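Local structure of prolyl endopeptidase (Myxococcus xanthus, 2BKL) at residues K502-E514 with L537-Y550. The protein probably cleaves oligopeptides as a serine endopeptidase, cutting on the carboxyl side of proline and, far less readily, alanine. Numbering follows the deposited sequence.
Sequences KQNVFDDFHAAAE and LLVGAAMTQRPELY
Phe506 and Ala542 bring the backbones nearest, CA to CA 6.3 Å, where segments 503-514 and 537-545 of two helices cross at -68° with their axes 9.8 Å apart. Phe506 is a knob among Leu537, Leu538, Ala541 and Gln545; Ala541 CB sits 3.6 Å from its ring centroid, almost on the normal, a CH-pi contact. With CG anti to the backbone N (chi1 170°), Leu538 swings its branch to Phe509 and lays CD2 over that ring's face in a second one. The amides of Gln503 and Gln545, planes 32° apart, pair reciprocally: Gln545 NE2 donates to Gln503 OE1 (2.9 Å), and Gln503 NE2 to Gln545 OE1 (3.0 Å). His510 NE2 reaches the same OE1 on a lone pair, while His510 ND1 bonds Tyr550 OH, fixing the imidazole's rotation with Arg546 CG over one face. Replacing Gln503 by an alanine would probably leave Gln545 NE2 without this acceptor, Gln545 OE1 with His510 alone of its two donors here, and Asp507 OD1 without the Gln503 NE2 bond. Arg546 bridges two carboxylates in a salt-bridge network, NH2 to Glu514 OE2 (3.1 Å) and NE to Glu548 OE2. In this alpha/beta-hydrolase domain, an apolar core therefore joins the helix following the probable nucleophile elbow to helix 503-518, and directional polar bonds probably help to fix their setting.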
loop_
_atom_site.group_PDB
_atom_site.type_symbol
_atom_site.label_atom_id
_atom_site.label_comp_id
_atom_site.label_asym_id
_atom_site.label_seq_id
_atom_site.Cartn_x
_atom_site.Cartn_y
_atom_site.Cartn_z
ATOM N N LYS A 502 8.563 -12.228 13.238
ATOM C CA LYS A 502 7.214 -11.701 13.000
ATOM C C LYS A 502 6.381 -11.544 14.266
ATOM O O LYS A 502 5.584 -10.597 14.376
ATOM C CB LYS A 502 6.480 -12.560 11.968
ATOM C CG LYS A 502 5.118 -12.031 11.528
ATOM C CD LYS A 502 5.235 -10.688 10.781
ATOM C CE LYS A 502 3.902 -10.246 10.216
ATOM N NZ LYS A 502 4.016 -8.962 9.444
ATOM N N GLN A 503 6.568 -12.446 15.232
ATOM C CA GLN A 503 5.815 -12.380 16.462
ATOM C C GLN A 503 6.030 -11.053 17.179
ATOM O O GLN A 503 5.161 -10.600 17.928
ATOM C CB GLN A 503 6.145 -13.548 17.394
ATOM C CG GLN A 503 5.384 -13.588 18.707
ATOM C CD GLN A 503 3.901 -13.669 18.529
ATOM O OE1 GLN A 503 3.436 -14.444 17.690
ATOM N NE2 GLN A 503 3.133 -12.958 19.370
ATOM N N ASN A 504 7.189 -10.413 17.004
ATOM C CA ASN A 504 7.394 -9.093 17.615
ATOM C C ASN A 504 6.343 -8.067 17.182
ATOM O O ASN A 504 5.966 -7.192 17.947
ATOM C CB ASN A 504 8.748 -8.532 17.252
ATOM C CG ASN A 504 9.925 -9.248 17.917
ATOM O OD1 ASN A 504 9.800 -9.900 18.952
ATOM N ND2 ASN A 504 11.102 -9.095 17.322
ATOM N N VAL A 505 5.858 -8.159 15.945
ATOM C CA VAL A 505 4.866 -7.237 15.439
ATOM C C VAL A 505 3.592 -7.404 16.251
ATOM O O VAL A 505 2.964 -6.426 16.673
ATOM C CB VAL A 505 4.541 -7.537 13.972
ATOM C CG1 VAL A 505 3.508 -6.605 13.439
ATOM C CG2 VAL A 505 5.800 -7.457 13.142
ATOM N N PHE A 506 3.188 -8.650 16.448
ATOM C CA PHE A 506 2.000 -8.960 17.194
ATOM C C PHE A 506 2.143 -8.553 18.645
ATOM O O PHE A 506 1.225 -7.946 19.213
ATOM C CB PHE A 506 1.621 -10.443 17.046
ATOM C CG PHE A 506 1.639 -10.957 15.605
ATOM C CD1 PHE A 506 1.252 -10.155 14.560
ATOM C CD2 PHE A 506 2.065 -12.248 15.326
ATOM C CE1 PHE A 506 1.254 -10.631 13.268
ATOM C CE2 PHE A 506 2.080 -12.727 14.002
ATOM C CZ PHE A 506 1.666 -11.924 12.999
ATOM N N ASP A 507 3.318 -8.800 19.215
ATOM C CA ASP A 507 3.584 -8.344 20.587
ATOM C C ASP A 507 3.512 -6.817 20.723
ATOM O O ASP A 507 2.942 -6.301 21.678
ATOM C CB ASP A 507 4.904 -8.862 21.085
ATOM C CG ASP A 507 4.937 -10.349 21.270
ATOM O OD1 ASP A 507 3.871 -11.002 21.395
ATOM O OD2 ASP A 507 6.029 -10.911 21.309
ATOM N N ASP A 508 4.044 -6.088 19.751
ATOM C CA ASP A 508 3.913 -4.637 19.736
ATOM C C ASP A 508 2.457 -4.218 19.696
ATOM O O ASP A 508 2.083 -3.253 20.332
ATOM C CB ASP A 508 4.644 -4.021 18.542
ATOM C CG ASP A 508 6.143 -4.140 18.609
ATOM O OD1 ASP A 508 6.728 -4.553 19.647
ATOM O OD2 ASP A 508 6.810 -3.863 17.581
ATOM N N PHE A 509 1.608 -4.938 18.963
ATOM C CA PHE A 509 0.197 -4.559 18.853
ATOM C C PHE A 509 -0.570 -4.884 20.119
ATOM O O PHE A 509 -1.375 -4.061 20.566
ATOM C CB PHE A 509 -0.420 -5.279 17.654
ATOM C CG PHE A 509 -1.670 -4.635 17.089
ATOM C CD1 PHE A 509 -1.688 -3.332 16.643
ATOM C CD2 PHE A 509 -2.832 -5.357 16.985
ATOM C CE1 PHE A 509 -2.820 -2.778 16.066
ATOM C CE2 PHE A 509 -3.972 -4.800 16.410
ATOM C CZ PHE A 509 -3.953 -3.502 15.956
ATOM N N HIS A 510 -0.347 -6.077 20.690
ATOM C CA HIS A 510 -0.981 -6.370 21.974
ATOM C C HIS A 510 -0.619 -5.270 23.017
ATOM O O HIS A 510 -1.469 -4.850 23.786
ATOM C CB HIS A 510 -0.552 -7.685 22.554
ATOM C CG HIS A 510 -0.909 -8.901 21.752
ATOM N ND1 HIS A 510 -2.196 -9.180 21.347
ATOM C CD2 HIS A 510 -0.144 -9.956 21.367
ATOM C CE1 HIS A 510 -2.199 -10.348 20.723
ATOM N NE2 HIS A 510 -0.966 -10.831 20.704
ATOM N N ALA A 511 0.633 -4.827 23.031
ATOM C CA ALA A 511 1.079 -3.812 23.980
ATOM C C ALA A 511 0.412 -2.470 23.718
ATOM O O ALA A 511 0.167 -1.721 24.664
ATOM C CB ALA A 511 2.593 -3.708 23.960
ATOM N N ALA A 512 0.112 -2.137 22.463
ATOM C CA ALA A 512 -0.630 -0.901 22.160
ATOM C C ALA A 512 -2.030 -0.984 22.763
ATOM O O ALA A 512 -2.505 -0.010 23.355
ATOM C CB ALA A 512 -0.730 -0.683 20.672
ATOM N N ALA A 513 -2.676 -2.138 22.617
ATOM C CA ALA A 513 -3.998 -2.324 23.177
ATOM C C ALA A 513 -3.985 -2.218 24.679
ATOM O O ALA A 513 -4.871 -1.608 25.277
ATOM C CB ALA A 513 -4.571 -3.670 22.753
ATOM N N GLU A 514 -2.959 -2.768 25.300
ATOM C CA GLU A 514 -2.840 -2.682 26.751
ATOM C C GLU A 514 -2.576 -1.224 27.173
ATOM O O GLU A 514 -3.112 -0.755 28.181
ATOM C CB GLU A 514 -1.710 -3.554 27.268
ATOM C CG GLU A 514 -2.001 -5.053 27.188
ATOM C CD GLU A 514 -0.750 -5.920 27.407
ATOM O OE1 GLU A 514 0.378 -5.531 27.031
ATOM O OE2 GLU A 514 -0.895 -6.993 28.014
ATOM N N LEU A 537 -3.675 -10.170 8.618
ATOM C CA LEU A 537 -2.901 -11.147 9.367
ATOM C C LEU A 537 -2.705 -10.645 10.805
ATOM O O LEU A 537 -2.913 -11.384 11.763
ATOM C CB LEU A 537 -1.554 -11.372 8.672
ATOM C CG LEU A 537 -0.507 -12.130 9.464
ATOM C CD1 LEU A 537 -0.996 -13.523 9.823
ATOM C CD2 LEU A 537 0.760 -12.203 8.684
ATOM N N LEU A 538 -2.293 -9.375 10.925
ATOM C CA LEU A 538 -2.089 -8.761 12.239
ATOM C C LEU A 538 -3.270 -8.934 13.159
ATOM O O LEU A 538 -3.133 -9.416 14.286
ATOM C CB LEU A 538 -1.789 -7.280 12.090
ATOM C CG LEU A 538 -1.788 -6.472 13.387
ATOM C CD1 LEU A 538 -0.646 -6.911 14.287
ATOM C CD2 LEU A 538 -1.669 -5.007 13.026
ATOM N N VAL A 539 -4.454 -8.551 12.703
ATOM C CA VAL A 539 -5.625 -8.604 13.594
ATOM C C VAL A 539 -6.122 -10.030 13.818
ATOM O O VAL A 539 -6.668 -10.332 14.880
ATOM C CB VAL A 539 -6.764 -7.611 13.209
ATOM C CG1 VAL A 539 -6.236 -6.213 13.232
ATOM C CG2 VAL A 539 -7.397 -7.941 11.874
ATOM N N GLY A 540 -5.947 -10.911 12.836
ATOM C CA GLY A 540 -6.222 -12.316 13.048
ATOM C C GLY A 540 -5.338 -12.964 14.085
ATOM O O GLY A 540 -5.817 -13.760 14.925
ATOM N N ALA A 541 -4.044 -12.619 14.073
ATOM C CA ALA A 541 -3.094 -13.089 15.071
ATOM C C ALA A 541 -3.455 -12.512 16.448
ATOM O O ALA A 541 -3.475 -13.207 17.442
ATOM C CB ALA A 541 -1.679 -12.713 14.654
ATOM N N ALA A 542 -3.790 -11.235 16.470
ATOM C CA ALA A 542 -4.093 -10.577 17.735
ATOM C C ALA A 542 -5.318 -11.253 18.371
ATOM O O ALA A 542 -5.300 -11.559 19.565
ATOM C CB ALA A 542 -4.331 -9.108 17.526
ATOM N N MET A 543 -6.368 -11.514 17.579
ATOM C CA MET A 543 -7.618 -12.021 18.153
ATOM C C MET A 543 -7.506 -13.478 18.544
ATOM O O MET A 543 -8.211 -13.916 19.441
ATOM C CB MET A 543 -8.800 -11.769 17.237
ATOM C CG MET A 543 -8.962 -12.687 16.116
ATOM S SD MET A 543 -10.583 -12.478 15.262
ATOM C CE MET A 543 -11.668 -13.161 16.092
ATOM N N THR A 544 -6.630 -14.242 17.882
ATOM C CA THR A 544 -6.447 -15.646 18.248
ATOM C C THR A 544 -5.501 -15.821 19.428
ATOM O O THR A 544 -5.636 -16.781 20.198
ATOM C CB THR A 544 -5.988 -16.514 17.047
ATOM O OG1 THR A 544 -4.864 -15.938 16.387
ATOM C CG2 THR A 544 -7.107 -16.668 15.977
ATOM N N GLN A 545 -4.532 -14.924 19.575
ATOM C CA GLN A 545 -3.574 -14.983 20.700
ATOM C C GLN A 545 -4.098 -14.440 22.015
ATOM O O GLN A 545 -3.882 -15.043 23.073
ATOM C CB GLN A 545 -2.279 -14.243 20.327
ATOM C CG GLN A 545 -1.532 -14.942 19.208
ATOM C CD GLN A 545 -0.204 -14.318 18.861
ATOM O OE1 GLN A 545 0.132 -13.216 19.305
ATOM N NE2 GLN A 545 0.569 -15.025 18.037
ATOM N N ARG A 546 -4.754 -13.288 21.958
ATOM C CA ARG A 546 -5.176 -12.568 23.149
ATOM C C ARG A 546 -6.562 -11.997 22.946
ATOM O O ARG A 546 -6.763 -10.780 22.991
ATOM C CB ARG A 546 -4.196 -11.453 23.481
ATOM C CG ARG A 546 -2.791 -11.932 23.755
ATOM C CD ARG A 546 -2.574 -12.432 25.109
ATOM N NE ARG A 546 -2.831 -11.461 26.180
ATOM C CZ ARG A 546 -2.064 -10.424 26.547
ATOM N NH1 ARG A 546 -0.935 -10.092 25.945
ATOM N NH2 ARG A 546 -2.456 -9.693 27.587
ATOM N N PRO A 547 -7.549 -12.858 22.738
ATOM C CA PRO A 547 -8.911 -12.399 22.461
ATOM C C PRO A 547 -9.478 -11.501 23.570
ATOM O O PRO A 547 -10.269 -10.598 23.263
ATOM C CB PRO A 547 -9.702 -13.713 22.312
ATOM C CG PRO A 547 -8.878 -14.743 23.051
ATOM C CD PRO A 547 -7.463 -14.337 22.775
ATOM N N GLU A 548 -9.054 -11.720 24.805
ATOM C CA GLU A 548 -9.531 -10.953 25.937
ATOM C C GLU A 548 -9.178 -9.485 25.923
ATOM O O GLU A 548 -9.773 -8.713 26.655
ATOM C CB GLU A 548 -9.074 -11.613 27.247
ATOM C CG GLU A 548 -7.613 -11.425 27.601
ATOM C CD GLU A 548 -6.608 -12.314 26.849
ATOM O OE1 GLU A 548 -6.981 -13.184 26.023
ATOM O OE2 GLU A 548 -5.403 -12.190 27.157
ATOM N N LEU A 549 -8.228 -9.081 25.093
ATOM C CA LEU A 549 -7.851 -7.656 25.015
ATOM C C LEU A 549 -8.779 -6.812 24.141
ATOM O O LEU A 549 -8.689 -5.589 24.184
ATOM C CB LEU A 549 -6.428 -7.498 24.477
ATOM C CG LEU A 549 -5.269 -8.058 25.268
ATOM C CD1 LEU A 549 -3.939 -7.807 24.566
ATOM C CD2 LEU A 549 -5.229 -7.465 26.660
ATOM N N TYR A 550 -9.642 -7.444 23.358
ATOM C CA TYR A 550 -10.351 -6.790 22.267
ATOM C C TYR A 550 -11.848 -7.048 22.313
ATOM O O TYR A 550 -12.285 -8.146 22.676
ATOM C CB TYR A 550 -9.797 -7.290 20.929
ATOM C CG TYR A 550 -8.278 -7.256 20.844
ATOM C CD1 TYR A 550 -7.597 -6.045 20.740
ATOM C CD2 TYR A 550 -7.521 -8.416 20.885
ATOM C CE1 TYR A 550 -6.233 -6.013 20.665
ATOM C CE2 TYR A 550 -6.136 -8.409 20.826
ATOM C CZ TYR A 550 -5.485 -7.187 20.718
ATOM O OH TYR A 550 -4.125 -7.154 20.689
HETATM O O HOH W 1 -6.828 -4.130 25.857
#